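PDB 4O5A: LacI family transcription regulator from Bifidobacterium animalis subsp. lactis, which probably regulates transcription as a LacI-family regulator, binding operator DNA through a helix-turn-helix domain and sensing a small effector, likely a sugar, through a periplasmic-binding-protein-like domain. Local coordinates for residues Thr181-Leu186 with Ala211-Ile216. Residues are numbered along the deposited sequence; the frame is centred on the assembly and turned at random.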
ATOM      1  N   THR A 181      -6.504  23.859  -7.539  1.00 19.65           N
ATOM      2  CA  THR A 181      -5.733  24.138  -6.336  1.00 18.70           C
ATOM      3  C   THR A 181      -4.232  23.980  -6.618  1.00 17.26           C
ATOM      4  O   THR A 181      -3.427  24.813  -6.189  1.00 19.84           O
ATOM      5  CB  THR A 181      -6.157  23.218  -5.175  1.00 23.53           C
ATOM      6  OG1 THR A 181      -7.531  23.485  -4.844  1.00 23.09           O
ATOM      7  CG2 THR A 181      -5.298  23.483  -3.955  1.00 27.03           C
HETATM    8  N   MSE A 182      -3.866  22.928  -7.345  1.00 18.63           N
HETATM    9  CA  MSE A 182      -2.461  22.670  -7.668  1.00 13.64           C
HETATM   10  C   MSE A 182      -1.916  23.719  -8.629  1.00 20.69           C
HETATM   11  O   MSE A 182      -0.815  24.238  -8.443  1.00 20.47           O
HETATM   12  CB  MSE A 182      -2.301  21.279  -8.256  1.00 16.00           C
HETATM   13  CG  MSE A 182      -2.440  20.189  -7.212  1.00 20.25           C
HETATM   14 SE   MSE A 182      -2.113  18.458  -8.015  0.55 20.99          SE
HETATM   15  CE  MSE A 182      -3.769  18.262  -8.959  1.00 18.59           C
ATOM     16  N   ILE A 183      -2.692  24.044  -9.650  1.00 18.36           N
ATOM     17  CA  ILE A 183      -2.216  24.994 -10.647  1.00 19.39           C
ATOM     18  C   ILE A 183      -2.102  26.388 -10.045  1.00 22.80           C
ATOM     19  O   ILE A 183      -1.151  27.113 -10.334  1.00 22.31           O
ATOM     20  CB  ILE A 183      -3.125  25.001 -11.892  1.00 20.15           C
ATOM     21  CG1 ILE A 183      -3.089  23.623 -12.554  1.00 19.62           C
ATOM     22  CG2 ILE A 183      -2.707  26.083 -12.877  1.00 23.91           C
ATOM     23  CD1 ILE A 183      -4.228  23.404 -13.524  1.00 22.48           C
ATOM     24  N   ARG A 184      -3.054  26.779  -9.204  1.00 21.00           N
ATOM     25  CA  ARG A 184      -2.960  28.103  -8.587  1.00 18.81           C
ATOM     26  C   ARG A 184      -1.725  28.218  -7.686  1.00 19.75           C
ATOM     27  O   ARG A 184      -1.129  29.278  -7.600  1.00 21.39           O
ATOM     28  CB  ARG A 184      -4.236  28.452  -7.807  1.00 19.59           C
ATOM     29  CG  ARG A 184      -5.451  28.710  -8.682  1.00 21.42           C
ATOM     30  CD  ARG A 184      -6.589  29.332  -7.863  1.00 22.59           C
ATOM     31  NE  ARG A 184      -7.072  28.384  -6.856  1.00 26.61           N
ATOM     32  CZ  ARG A 184      -7.968  27.431  -7.100  1.00 25.60           C
ATOM     33  NH1 ARG A 184      -8.495  27.322  -8.315  1.00 25.23           N
ATOM     34  NH2 ARG A 184      -8.342  26.592  -6.133  1.00 26.20           N
ATOM     35  N   HIS A 185      -1.356  27.121  -7.021  1.00 17.22           N
ATOM     36  CA  HIS A 185      -0.165  27.067  -6.167  1.00 18.91           C
ATOM     37  C   HIS A 185       1.075  27.323  -7.035  1.00 18.83           C
ATOM     38  O   HIS A 185       1.959  28.097  -6.657  1.00 21.83           O
ATOM     39  CB  HIS A 185      -0.089  25.695  -5.477  1.00 20.63           C
ATOM     40  CG  HIS A 185       1.132  25.476  -4.630  1.00 21.31           C
ATOM     41  ND1 HIS A 185       1.346  26.139  -3.437  1.00 26.13           N
ATOM     42  CD2 HIS A 185       2.169  24.618  -4.775  1.00 23.51           C
ATOM     43  CE1 HIS A 185       2.483  25.720  -2.904  1.00 24.72           C
ATOM     44  NE2 HIS A 185       2.997  24.791  -3.689  1.00 22.78           N
ATOM     45  N   LEU A 186       1.122  26.700  -8.204  1.00 20.47           N
ATOM     46  CA  LEU A 186       2.241  26.913  -9.118  1.00 21.65           C
ATOM     47  C   LEU A 186       2.228  28.329  -9.685  1.00 19.91           C
ATOM     48  O   LEU A 186       3.281  28.951  -9.822  1.00 22.42           O
ATOM     49  CB  LEU A 186       2.259  25.857 -10.235  1.00 20.54           C
ATOM     50  CG  LEU A 186       2.431  24.409  -9.740  1.00 19.70           C
ATOM     51  CD1 LEU A 186       2.354  23.463 -10.914  1.00 19.71           C
ATOM     52  CD2 LEU A 186       3.767  24.240  -9.020  1.00 18.95           C
ATOM     53  N   ALA A 211      -9.178  18.111 -19.228  1.00 25.57           N
ATOM     54  CA  ALA A 211      -9.997  19.278 -19.537  1.00 31.47           C
ATOM     55  C   ALA A 211      -9.767  20.400 -18.524  1.00 31.64           C
ATOM     56  O   ALA A 211      -9.660  21.572 -18.895  1.00 25.91           O
ATOM     57  CB  ALA A 211     -11.477  18.907 -19.608  1.00 31.93           C
ATOM     58  N   ALA A 212      -9.697  20.038 -17.247  1.00 26.11           N
ATOM     59  CA  ALA A 212      -9.442  21.010 -16.194  1.00 25.91           C
ATOM     60  C   ALA A 212      -8.062  21.651 -16.335  1.00 21.69           C
ATOM     61  O   ALA A 212      -7.938  22.874 -16.260  1.00 22.52           O
ATOM     62  CB  ALA A 212      -9.606  20.374 -14.812  1.00 22.34           C
ATOM     63  N   PHE A 213      -7.032  20.837 -16.534  1.00 25.13           N
ATOM     64  CA  PHE A 213      -5.687  21.375 -16.715  1.00 22.95           C
ATOM     65  C   PHE A 213      -5.575  22.276 -17.942  1.00 22.27           C
ATOM     66  O   PHE A 213      -4.975  23.346 -17.881  1.00 22.95           O
ATOM     67  CB  PHE A 213      -4.636  20.254 -16.745  1.00 19.27           C
ATOM     68  CG  PHE A 213      -4.000  20.012 -15.410  1.00 20.32           C
ATOM     69  CD1 PHE A 213      -4.680  19.321 -14.422  1.00 21.85           C
ATOM     70  CD2 PHE A 213      -2.745  20.524 -15.119  1.00 24.65           C
ATOM     71  CE1 PHE A 213      -4.111  19.120 -13.173  1.00 26.76           C
ATOM     72  CE2 PHE A 213      -2.174  20.333 -13.866  1.00 27.43           C
ATOM     73  CZ  PHE A 213      -2.859  19.624 -12.896  1.00 27.29           C
ATOM     74  N   SER A 214      -6.156  21.851 -19.053  1.00 23.22           N
ATOM     75  CA  SER A 214      -6.111  22.659 -20.261  1.00 28.14           C
ATOM     76  C   SER A 214      -6.821  23.992 -20.069  1.00 29.10           C
ATOM     77  O   SER A 214      -6.297  25.032 -20.464  1.00 27.69           O
ATOM     78  CB  SER A 214      -6.708  21.902 -21.448  1.00 33.36           C
ATOM     79  OG  SER A 214      -5.934  20.752 -21.732  1.00 34.96           O
ATOM     80  N   GLU A 215      -8.005  23.983 -19.465  1.00 21.72           N
ATOM     81  CA  GLU A 215      -8.754  25.228 -19.327  1.00 27.04           C
ATOM     82  C   GLU A 215      -8.062  26.215 -18.393  1.00 25.48           C
ATOM     83  O   GLU A 215      -7.924  27.402 -18.714  1.00 25.18           O
ATOM     84  CB  GLU A 215     -10.171  24.971 -18.820  1.00 36.78           C
ATOM     85  CG  GLU A 215     -10.924  26.264 -18.525  1.00 45.81           C
ATOM     86  CD  GLU A 215     -12.253  26.036 -17.836  1.00 57.43           C
ATOM     87  OE1 GLU A 215     -12.273  25.989 -16.585  1.00 58.55           O
ATOM     88  OE2 GLU A 215     -13.273  25.911 -18.548  1.00 60.84           O
ATOM     89  N   ILE A 216      -7.647  25.730 -17.228  1.00 25.59           N
ATOM     90  CA  ILE A 216      -7.067  26.604 -16.218  1.00 29.15           C
ATOM     91  C   ILE A 216      -5.725  27.160 -16.674  1.00 30.01           C
ATOM     92  O   ILE A 216      -5.489  28.362 -16.573  1.00 26.25           O
ATOM     93  CB  ILE A 216      -6.909  25.880 -14.881  1.00 25.64           C
ATOM     94  CG1 ILE A 216      -8.287  25.498 -14.341  1.00 31.10           C
ATOM     95  CG2 ILE A 216      -6.176  26.750 -13.875  1.00 26.19           C
ATOM     96  CD1 ILE A 216      -8.222  24.542 -13.175  1.00 30.63           C
TER
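A chi1 of -63° sets the CG1 arm of I183 opposite its carbonyl carbon and carries CD1 over the ring of F213, while its CG2 branch goes to I216. The F213 ring is turned so that one face meets that methyl. The two residues join adjacent helices, 175-188 and 206-219, in the C-terminal, periplasmic-binding-protein-like subdomain; helix 175-188, strand 193-197 and helix 206-219 follow one another in its Rossmann-like fold, and the two helices pack on the same side of the central sheet, since M182 and F213 both touch I254 and W284. The local axes run in roughly the same direction, 33° apart, at a closest approach of 10.7 Å.

The CH-pi geometry is well defined: I183 CD1 stands 3.7 Å from the centroid of the F213 ring and 16° off its normal. I183 CG1 follows the rim of the same face, 3.7 Å from F213 CE2. M182 arrives differently, its selenomethionine CE lying near the ring plane at the edge, 4.3 Å from F213 CZ. No hydrogen bond crosses between the segments, so this contact is apolar packing.

On the sheet side of the helices, R196 makes a cation-pi contact with F213, and the ring of Y224 meets the same ring. Toward the outer side of the layer, partly exposed I216 closes the contact: its CG2, anti to the backbone N, meets I183 CG2 at 3.7 Å and I183 CD1 at 3.9 Å.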